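Long-range contacts in solute carrier family 15 member 1 (PDB 5A9D), which carries small peptides together with protons across the membrane of small-intestinal cells, and is represented here by its extracellular domain of immunoglobulin-like fold: residues N103-I111 / T140-P148; S157-V168 / V179-P187. All coordinates share one frame; numbering follows the deposited sequence.

Contact 1 (N103-I111 / T140-P148); sequences NTLNEMVTI and TINTTAVAP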
loop_
_atom_site.group_PDB
_atom_site.type_symbol
_atom_site.label_atom_id
_atom_site.label_comp_id
_atom_site.label_asym_id
_atom_site.label_seq_id
_atom_site.Cartn_x
_atom_site.Cartn_y
_atom_site.Cartn_z
ATOM N N ASN A 103 -5.353 14.871 2.816
ATOM C CA ASN A 103 -5.963 15.998 2.132
ATOM C C ASN A 103 -7.457 16.013 2.392
ATOM O O ASN A 103 -8.123 15.039 2.072
ATOM C CB ASN A 103 -5.649 15.925 0.627
ATOM C CG ASN A 103 -6.287 17.019 -0.183
ATOM O OD1 ASN A 103 -6.603 18.086 0.324
ATOM N ND2 ASN A 103 -6.413 16.808 -1.471
ATOM N N THR A 104 -8.001 17.099 2.975
ATOM C CA THR A 104 -9.463 17.186 3.167
ATOM C C THR A 104 -10.094 18.139 2.146
ATOM O O THR A 104 -11.294 18.340 2.173
ATOM C CB THR A 104 -9.848 17.566 4.606
ATOM O OG1 THR A 104 -9.546 18.941 4.821
ATOM C CG2 THR A 104 -9.178 16.689 5.657
ATOM N N LEU A 105 -9.282 18.717 1.245
ATOM C CA LEU A 105 -9.763 19.664 0.248
ATOM C C LEU A 105 -10.408 18.930 -0.917
ATOM O O LEU A 105 -10.193 17.730 -1.063
ATOM C CB LEU A 105 -8.608 20.576 -0.235
ATOM C CG LEU A 105 -7.766 21.237 0.866
ATOM C CD1 LEU A 105 -6.596 21.980 0.259
ATOM C CD2 LEU A 105 -8.607 22.140 1.767
ATOM N N ASN A 106 -11.182 19.664 -1.753
ATOM C CA ASN A 106 -11.915 19.128 -2.902
ATOM C C ASN A 106 -11.060 19.036 -4.182
ATOM O O ASN A 106 -11.526 18.546 -5.220
ATOM C CB ASN A 106 -13.226 19.933 -3.121
ATOM C CG ASN A 106 -14.140 19.859 -1.911
ATOM O OD1 ASN A 106 -14.354 18.787 -1.321
ATOM N ND2 ASN A 106 -14.646 21.003 -1.468
ATOM N N GLU A 107 -9.813 19.495 -4.092
ATOM C CA GLU A 107 -8.808 19.459 -5.156
ATOM C C GLU A 107 -7.587 18.724 -4.610
ATOM O O GLU A 107 -7.392 18.671 -3.393
ATOM C CB GLU A 107 -8.383 20.885 -5.599
ATOM C CG GLU A 107 -9.506 21.780 -6.131
ATOM C CD GLU A 107 -10.310 21.281 -7.322
ATOM O OE1 GLU A 107 -9.724 20.618 -8.210
ATOM O OE2 GLU A 107 -11.526 21.580 -7.378
ATOM N N MET A 108 -6.768 18.175 -5.510
ATOM C CA MET A 108 -5.530 17.477 -5.174
ATOM C C MET A 108 -4.528 18.463 -4.559
ATOM O O MET A 108 -4.563 19.660 -4.849
ATOM C CB MET A 108 -4.905 16.887 -6.440
ATOM C CG MET A 108 -5.609 15.657 -6.959
ATOM S SD MET A 108 -4.890 15.218 -8.556
ATOM C CE MET A 108 -5.968 13.837 -9.037
ATOM N N VAL A 109 -3.610 17.948 -3.750
ATOM C CA VAL A 109 -2.579 18.756 -3.115
ATOM C C VAL A 109 -1.211 18.128 -3.349
ATOM O O VAL A 109 -1.097 16.913 -3.407
ATOM C CB VAL A 109 -2.833 19.013 -1.599
ATOM C CG1 VAL A 109 -4.076 19.856 -1.367
ATOM C CG2 VAL A 109 -2.869 17.725 -0.783
ATOM N N THR A 110 -0.179 18.954 -3.442
ATOM C CA THR A 110 1.189 18.499 -3.577
ATOM C C THR A 110 1.963 19.082 -2.417
ATOM O O THR A 110 1.855 20.272 -2.117
ATOM C CB THR A 110 1.755 18.815 -4.973
ATOM O OG1 THR A 110 1.109 17.949 -5.895
ATOM C CG2 THR A 110 3.282 18.582 -5.060
ATOM N N ILE A 111 2.724 18.231 -1.741
ATOM C CA ILE A 111 3.521 18.636 -0.598
ATOM C C ILE A 111 4.947 18.381 -0.929
ATOM O O ILE A 111 5.268 17.295 -1.407
ATOM C CB ILE A 111 3.129 17.913 0.734
ATOM C CG1 ILE A 111 1.634 18.044 1.004
ATOM C CG2 ILE A 111 3.972 18.450 1.912
ATOM C CD1 ILE A 111 0.814 16.799 0.578
ATOM N N THR A 140 6.126 22.945 1.853
ATOM C CA THR A 140 5.203 23.755 1.091
ATOM C C THR A 140 4.035 22.946 0.684
ATOM O O THR A 140 4.169 21.762 0.435
ATOM C CB THR A 140 5.849 24.400 -0.161
ATOM O OG1 THR A 140 6.081 23.384 -1.137
ATOM C CG2 THR A 140 7.117 25.183 0.145
ATOM N N ILE A 141 2.907 23.614 0.500
ATOM C CA ILE A 141 1.692 22.984 0.024
ATOM C C ILE A 141 1.188 23.813 -1.144
ATOM O O ILE A 141 0.961 25.004 -0.994
ATOM C CB ILE A 141 0.606 22.825 1.124
ATOM C CG1 ILE A 141 1.047 21.852 2.232
ATOM C CG2 ILE A 141 -0.723 22.351 0.484
ATOM C CD1 ILE A 141 0.252 22.029 3.533
ATOM N N ASN A 142 1.023 23.180 -2.296
ATOM C CA ASN A 142 0.509 23.835 -3.497
ATOM C C ASN A 142 -0.740 23.111 -3.981
ATOM O O ASN A 142 -0.780 21.878 -4.027
ATOM C CB ASN A 142 1.592 23.972 -4.571
ATOM C CG ASN A 142 2.619 25.029 -4.202
ATOM O OD1 ASN A 142 2.476 26.205 -4.541
ATOM N ND2 ASN A 142 3.650 24.657 -3.445
ATOM N N THR A 143 -1.797 23.888 -4.213
ATOM C CA THR A 143 -3.120 23.422 -4.623
ATOM C C THR A 143 -3.886 24.538 -5.339
ATOM O O THR A 143 -3.606 25.723 -5.118
ATOM C CB THR A 143 -3.903 22.871 -3.399
ATOM O OG1 THR A 143 -5.144 22.303 -3.818
ATOM C CG2 THR A 143 -4.125 23.915 -2.288
ATOM N N THR A 144 -4.857 24.149 -6.200
ATOM C CA THR A 144 -5.748 25.074 -6.915
ATOM C C THR A 144 -6.990 25.387 -6.029
ATOM O O THR A 144 -7.775 26.281 -6.358
ATOM C CB THR A 144 -6.164 24.484 -8.286
ATOM O OG1 THR A 144 -6.836 23.230 -8.090
ATOM C CG2 THR A 144 -4.990 24.329 -9.259
ATOM N N ALA A 145 -7.153 24.646 -4.912
ATOM C CA ALA A 145 -8.268 24.771 -3.964
ATOM C C ALA A 145 -8.351 26.129 -3.249
ATOM O O ALA A 145 -9.443 26.528 -2.820
ATOM C CB ALA A 145 -8.219 23.645 -2.946
ATOM N N VAL A 146 -7.209 26.841 -3.136
ATOM C CA VAL A 146 -7.142 28.148 -2.468
ATOM C C VAL A 146 -6.638 29.255 -3.410
ATOM O O VAL A 146 -6.076 28.956 -4.471
ATOM C CB VAL A 146 -6.322 28.089 -1.145
ATOM C CG1 VAL A 146 -7.056 27.293 -0.067
ATOM C CG2 VAL A 146 -4.912 27.536 -1.374
ATOM N N ALA A 147 -6.818 30.533 -3.008
ATOM C CA ALA A 147 -6.343 31.698 -3.765
ATOM C C ALA A 147 -4.801 31.664 -3.904
ATOM O O ALA A 147 -4.133 31.214 -2.963
ATOM C CB ALA A 147 -6.768 32.975 -3.066
ATOM N N PRO A 148 -4.218 32.112 -5.057
ATOM C CA PRO A 148 -2.743 32.074 -5.207
ATOM C C PRO A 148 -1.992 32.963 -4.209
ATOM O O PRO A 148 -0.802 32.748 -3.966
ATOM C CB PRO A 148 -2.522 32.550 -6.653
ATOM C CG PRO A 148 -3.729 33.327 -6.987
ATOM C CD PRO A 148 -4.860 32.642 -6.277
HETATM O O HOH W 1 -4.901 21.260 -7.080
HETATM O O HOH W 2 4.244 21.967 -2.748
#
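Thr110 and Asn142 form an antiparallel hydrogen-bonded pair in one sheet of an immunoglobulin-like beta domain, where strands 109-113 and 138-142 run side by side. Thr110 N gives to Asn142 O, and Asn142 N returns a 3.0 Å bond to Thr110 O, nearly straight at 170°. Thr110 O accepts a second hydrogen bond, from a water that also accepts from Asn142 ND2 and bonds Thr140 OG1, whereas the hydroxyl of Thr110 turns to the backbone N of Asn120. Next to the Thr110-Asn142 pair, Thr143 continues the contact through its side chain: with OG1 anti to the backbone N (chi1 -175°), its hydroxyl gives a 2.9 Å bond to Met108 O, from a position tilted 33° off that carbonyl's plane. The same OG1 accepts from Ala145 N, an ST turn. A second water bridges Met108 O and Thr144 N, which leaves Met108 O gripped twice. Replacing Thr143 by a valine would probably cost Met108 O its direct side-chain donor and free Ala145 N from the turn. The Asn103 amide braces the first segment, OD1 accepting from Leu105 N in an Asx turn and ND2 reaching Glu107 O. Apolar contacts fill in beside these bonds: Ile111 and Ile141 lie side by side, CG1 to CG1 at 4.0 Å, and Leu105 CD1 rests 4.0 Å from both Thr143 CG2 and Ala145 CB.

Contact 2 (S157-V168 / V179-P187); sequences SNLDFGSAYTYV and VKEFEDIPP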
loop_
_atom_site.group_PDB
_atom_site.type_symbol
_atom_site.label_atom_id
_atom_site.label_comp_id
_atom_site.label_asym_id
_atom_site.label_seq_id
_atom_site.Cartn_x
_atom_site.Cartn_y
_atom_site.Cartn_z
ATOM N N SER A 157 6.308 20.589 13.518
ATOM C CA SER A 157 6.734 20.836 14.881
ATOM C C SER A 157 8.128 20.178 15.095
ATOM O O SER A 157 8.687 19.579 14.159
ATOM C CB SER A 157 5.706 20.307 15.873
ATOM O OG SER A 157 5.587 18.900 15.778
ATOM N N ASN A 158 8.676 20.283 16.312
ATOM C CA ASN A 158 9.953 19.678 16.637
ATOM C C ASN A 158 9.822 18.166 16.738
ATOM O O ASN A 158 9.646 17.624 17.832
ATOM C CB ASN A 158 10.560 20.277 17.911
ATOM C CG ASN A 158 12.001 19.859 18.181
ATOM O OD1 ASN A 158 12.638 20.338 19.121
ATOM N ND2 ASN A 158 12.553 18.961 17.381
ATOM N N LEU A 159 9.944 17.510 15.582
ATOM C CA LEU A 159 9.907 16.074 15.335
ATOM C C LEU A 159 10.763 15.335 16.363
ATOM O O LEU A 159 11.985 15.560 16.416
ATOM C CB LEU A 159 10.530 15.833 13.941
ATOM C CG LEU A 159 9.638 15.566 12.714
ATOM C CD1 LEU A 159 8.434 16.510 12.649
ATOM C CD2 LEU A 159 10.466 15.620 11.439
ATOM N N ASP A 160 10.133 14.464 17.186
ATOM C CA ASP A 160 10.853 13.657 18.177
ATOM C C ASP A 160 11.772 12.615 17.484
ATOM O O ASP A 160 12.248 12.871 16.391
ATOM C CB ASP A 160 9.874 13.015 19.181
ATOM C CG ASP A 160 9.079 14.002 20.038
ATOM O OD1 ASP A 160 9.679 15.002 20.517
ATOM O OD2 ASP A 160 7.870 13.747 20.276
ATOM N N PHE A 161 12.085 11.494 18.130
ATOM C CA PHE A 161 12.961 10.456 17.592
ATOM C C PHE A 161 12.135 9.204 17.323
ATOM O O PHE A 161 11.466 8.704 18.219
ATOM C CB PHE A 161 14.090 10.152 18.605
ATOM C CG PHE A 161 15.062 9.054 18.226
ATOM C CD1 PHE A 161 14.725 7.711 18.395
ATOM C CD2 PHE A 161 16.337 9.361 17.761
ATOM C CE1 PHE A 161 15.625 6.700 18.056
ATOM C CE2 PHE A 161 17.255 8.347 17.474
ATOM C CZ PHE A 161 16.886 7.023 17.617
ATOM N N GLY A 162 12.179 8.722 16.082
ATOM C CA GLY A 162 11.489 7.515 15.646
ATOM C C GLY A 162 9.972 7.598 15.638
ATOM O O GLY A 162 9.311 6.566 15.659
ATOM N N SER A 163 9.404 8.792 15.606
ATOM C CA SER A 163 7.946 8.946 15.663
ATOM C C SER A 163 7.262 8.844 14.279
ATOM O O SER A 163 7.907 8.568 13.251
ATOM C CB SER A 163 7.585 10.253 16.358
ATOM O OG SER A 163 8.180 10.313 17.642
ATOM N N ALA A 164 5.944 8.943 14.277
ATOM C CA ALA A 164 5.162 8.932 13.048
ATOM C C ALA A 164 4.039 9.912 13.243
ATOM O O ALA A 164 3.488 9.983 14.340
ATOM C CB ALA A 164 4.627 7.548 12.748
ATOM N N TYR A 165 3.769 10.731 12.225
ATOM C CA TYR A 165 2.752 11.777 12.286
ATOM C C TYR A 165 1.926 11.811 11.023
ATOM O O TYR A 165 2.412 11.473 9.947
ATOM C CB TYR A 165 3.386 13.171 12.501
ATOM C CG TYR A 165 4.306 13.276 13.701
ATOM C CD1 TYR A 165 3.806 13.591 14.959
ATOM C CD2 TYR A 165 5.675 13.061 13.574
ATOM C CE1 TYR A 165 4.644 13.669 16.068
ATOM C CE2 TYR A 165 6.525 13.160 14.668
ATOM C CZ TYR A 165 6.002 13.455 15.914
ATOM O OH TYR A 165 6.851 13.542 16.987
ATOM N N THR A 166 0.674 12.261 11.172
ATOM C CA THR A 166 -0.282 12.476 10.098
ATOM C C THR A 166 -0.589 13.961 10.147
ATOM O O THR A 166 -1.005 14.486 11.176
ATOM C CB THR A 166 -1.536 11.631 10.290
ATOM O OG1 THR A 166 -1.197 10.267 10.165
ATOM C CG2 THR A 166 -2.596 11.923 9.245
ATOM N N TYR A 167 -0.328 14.626 9.055
ATOM C CA TYR A 167 -0.590 16.058 8.925
ATOM C C TYR A 167 -1.857 16.211 8.097
ATOM O O TYR A 167 -1.904 15.744 6.957
ATOM C CB TYR A 167 0.648 16.718 8.277
ATOM C CG TYR A 167 1.813 16.933 9.228
ATOM C CD1 TYR A 167 2.036 16.074 10.303
ATOM C CD2 TYR A 167 2.651 18.034 9.097
ATOM C CE1 TYR A 167 3.063 16.315 11.227
ATOM C CE2 TYR A 167 3.677 18.284 10.016
ATOM C CZ TYR A 167 3.888 17.413 11.069
ATOM O OH TYR A 167 4.912 17.654 11.956
ATOM N N VAL A 168 -2.935 16.712 8.719
ATOM C CA VAL A 168 -4.236 16.856 8.042
ATOM C C VAL A 168 -4.340 18.269 7.489
ATOM O O VAL A 168 -4.298 19.222 8.246
ATOM C CB VAL A 168 -5.438 16.484 8.972
ATOM C CG1 VAL A 168 -6.775 16.799 8.306
ATOM C CG2 VAL A 168 -5.388 15.015 9.393
ATOM N N VAL A 179 -2.867 23.334 8.717
ATOM C CA VAL A 179 -2.456 21.960 8.923
ATOM C C VAL A 179 -2.588 21.565 10.408
ATOM O O VAL A 179 -2.035 22.238 11.270
ATOM C CB VAL A 179 -1.022 21.699 8.364
ATOM C CG1 VAL A 179 -0.648 20.223 8.494
ATOM C CG2 VAL A 179 -0.898 22.146 6.904
ATOM N N LYS A 180 -3.282 20.449 10.690
ATOM C CA LYS A 180 -3.390 19.907 12.040
ATOM C C LYS A 180 -2.519 18.651 12.130
ATOM O O LYS A 180 -2.635 17.753 11.298
ATOM C CB LYS A 180 -4.858 19.621 12.429
ATOM C CG LYS A 180 -4.985 19.238 13.914
ATOM C CD LYS A 180 -6.348 19.560 14.509
ATOM C CE LYS A 180 -6.456 19.113 15.946
ATOM N NZ LYS A 180 -7.829 19.313 16.456
ATOM N N GLU A 181 -1.655 18.583 13.125
ATOM C CA GLU A 181 -0.735 17.449 13.303
ATOM C C GLU A 181 -1.280 16.421 14.286
ATOM O O GLU A 181 -1.751 16.775 15.362
ATOM C CB GLU A 181 0.633 17.939 13.830
ATOM C CG GLU A 181 1.250 19.031 12.989
ATOM C CD GLU A 181 2.596 19.513 13.469
ATOM O OE1 GLU A 181 3.197 18.831 14.330
ATOM O OE2 GLU A 181 3.037 20.587 12.999
ATOM N N PHE A 182 -1.137 15.148 13.948
ATOM C CA PHE A 182 -1.575 14.063 14.827
ATOM C C PHE A 182 -0.417 13.108 14.978
ATOM O O PHE A 182 0.237 12.776 13.992
ATOM C CB PHE A 182 -2.783 13.322 14.205
ATOM C CG PHE A 182 -4.031 14.162 14.113
ATOM C CD1 PHE A 182 -4.924 14.228 15.175
ATOM C CD2 PHE A 182 -4.316 14.891 12.964
ATOM C CE1 PHE A 182 -6.066 15.027 15.097
ATOM C CE2 PHE A 182 -5.454 15.706 12.899
ATOM C CZ PHE A 182 -6.325 15.766 13.964
ATOM N N GLU A 183 -0.151 12.646 16.180
ATOM C CA GLU A 183 0.908 11.667 16.318
ATOM C C GLU A 183 0.284 10.301 16.097
ATOM O O GLU A 183 -0.838 10.055 16.536
ATOM C CB GLU A 183 1.558 11.723 17.711
ATOM C CG GLU A 183 2.947 11.074 17.700
ATOM C CD GLU A 183 3.798 11.175 18.955
ATOM O OE1 GLU A 183 3.772 12.232 19.628
ATOM O OE2 GLU A 183 4.526 10.199 19.244
ATOM N N ASP A 184 0.954 9.442 15.360
ATOM C CA ASP A 184 0.463 8.080 15.195
ATOM C C ASP A 184 1.480 7.190 15.877
ATOM O O ASP A 184 2.630 7.620 16.065
ATOM C CB ASP A 184 0.492 7.661 13.709
ATOM C CG ASP A 184 -0.281 8.517 12.751
ATOM O OD1 ASP A 184 -1.506 8.625 12.914
ATOM O OD2 ASP A 184 0.318 8.978 11.769
ATOM N N ILE A 185 1.101 5.935 16.176
ATOM C CA ILE A 185 2.032 4.926 16.686
ATOM C C ILE A 185 2.950 4.610 15.455
ATOM O O ILE A 185 2.422 4.550 14.339
ATOM C CB ILE A 185 1.255 3.693 17.254
ATOM C CG1 ILE A 185 0.451 4.094 18.524
ATOM C CG2 ILE A 185 2.197 2.515 17.551
ATOM C CD1 ILE A 185 -0.777 3.214 18.895
ATOM N N PRO A 186 4.301 4.545 15.588
ATOM C CA PRO A 186 5.152 4.331 14.385
ATOM C C PRO A 186 4.800 3.153 13.482
ATOM O O PRO A 186 4.483 2.094 14.022
ATOM C CB PRO A 186 6.565 4.184 14.954
ATOM C CG PRO A 186 6.515 4.831 16.297
ATOM C CD PRO A 186 5.128 4.642 16.813
ATOM N N PRO A 187 4.803 3.323 12.126
ATOM C CA PRO A 187 4.457 2.189 11.252
ATOM C C PRO A 187 5.516 1.093 11.292
ATOM O O PRO A 187 6.707 1.381 11.458
ATOM C CB PRO A 187 4.344 2.821 9.860
ATOM C CG PRO A 187 5.227 4.021 9.911
ATOM C CD PRO A 187 5.147 4.526 11.332
HETATM O O HOH W 3 4.971 8.513 17.169
#
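Strands 164-168 and 179-184 pair antiparallel, their axes 4.4 Å apart at closest, with two-way backbone bonds at Thr166-Phe182 and Val168-Lys180 and non-hydrogen-bonded pairs at Tyr165-Glu183 and Tyr167-Glu181. Glu181 lies along Tyr167, carboxylate and ring stacked with planes 14° apart. Its CG sits over one ring face, 3.8 Å from the centroid and 16° off the normal, a CH-pi contact. The extended chain (chi2 -179°) lays the carboxylate over the hydroxyl end of the ring, where Ser157 OG gives a 2.8 Å bond to the syn lone pair of Glu181 OE1; Ser157 N adds a weak bond to OE2. On the same face, Glu183 crosses Tyr165 obliquely, its CG 3.5 Å from CE1, while a water ties Glu183 OE2 to Ala164 N and Asp184 O.

The other face carries Thr166, Val168, Phe182 and Asp184. Thr166 OG1 donates to the syn lone pair of Asp184 OD2 at 2.6 Å, the side chains meeting at about a right angle; Arg100 also bonds that hydroxyl and Tyr129 that carboxylate oxygen, so both ends of the bond are held twice. Val168 CG2 reaches Phe182 CE2 at 3.6 Å, and Ala164 CB presses against Pro187 CD at 3.4 Å, tighter than usual for two carbons. Strand 97-103 runs parallel to strand 164-171 on the side away from the hairpin partner, and the second subunit packs against the face carrying Val168, Phe182 and Asp184, where its Lys8 forms a salt bridge with Asp184 OD1.

Contact 1 closes before contact 2 opens along the chain, and their centres lie 20 Å apart. Their paired strands lie in different sheets: 109-113 and 138-142 in an antiparallel one, the hairpin of 164-171 and 177-184 in a mixed one. Segment 103-111 starts at the end of strand 97-103, so the chain crosses there from the mixed sheet to the antiparallel one. Ile141 CD1 meets Val179 CG2 at 3.6 Å from sheet to sheet, consistent with the two facing sheets of an immunoglobulin-like sandwich; Thr104 packs on Val168 beside strand 164-171. Contact 2 lies nearer the second subunit, with nine residues within its reach against one in contact 1.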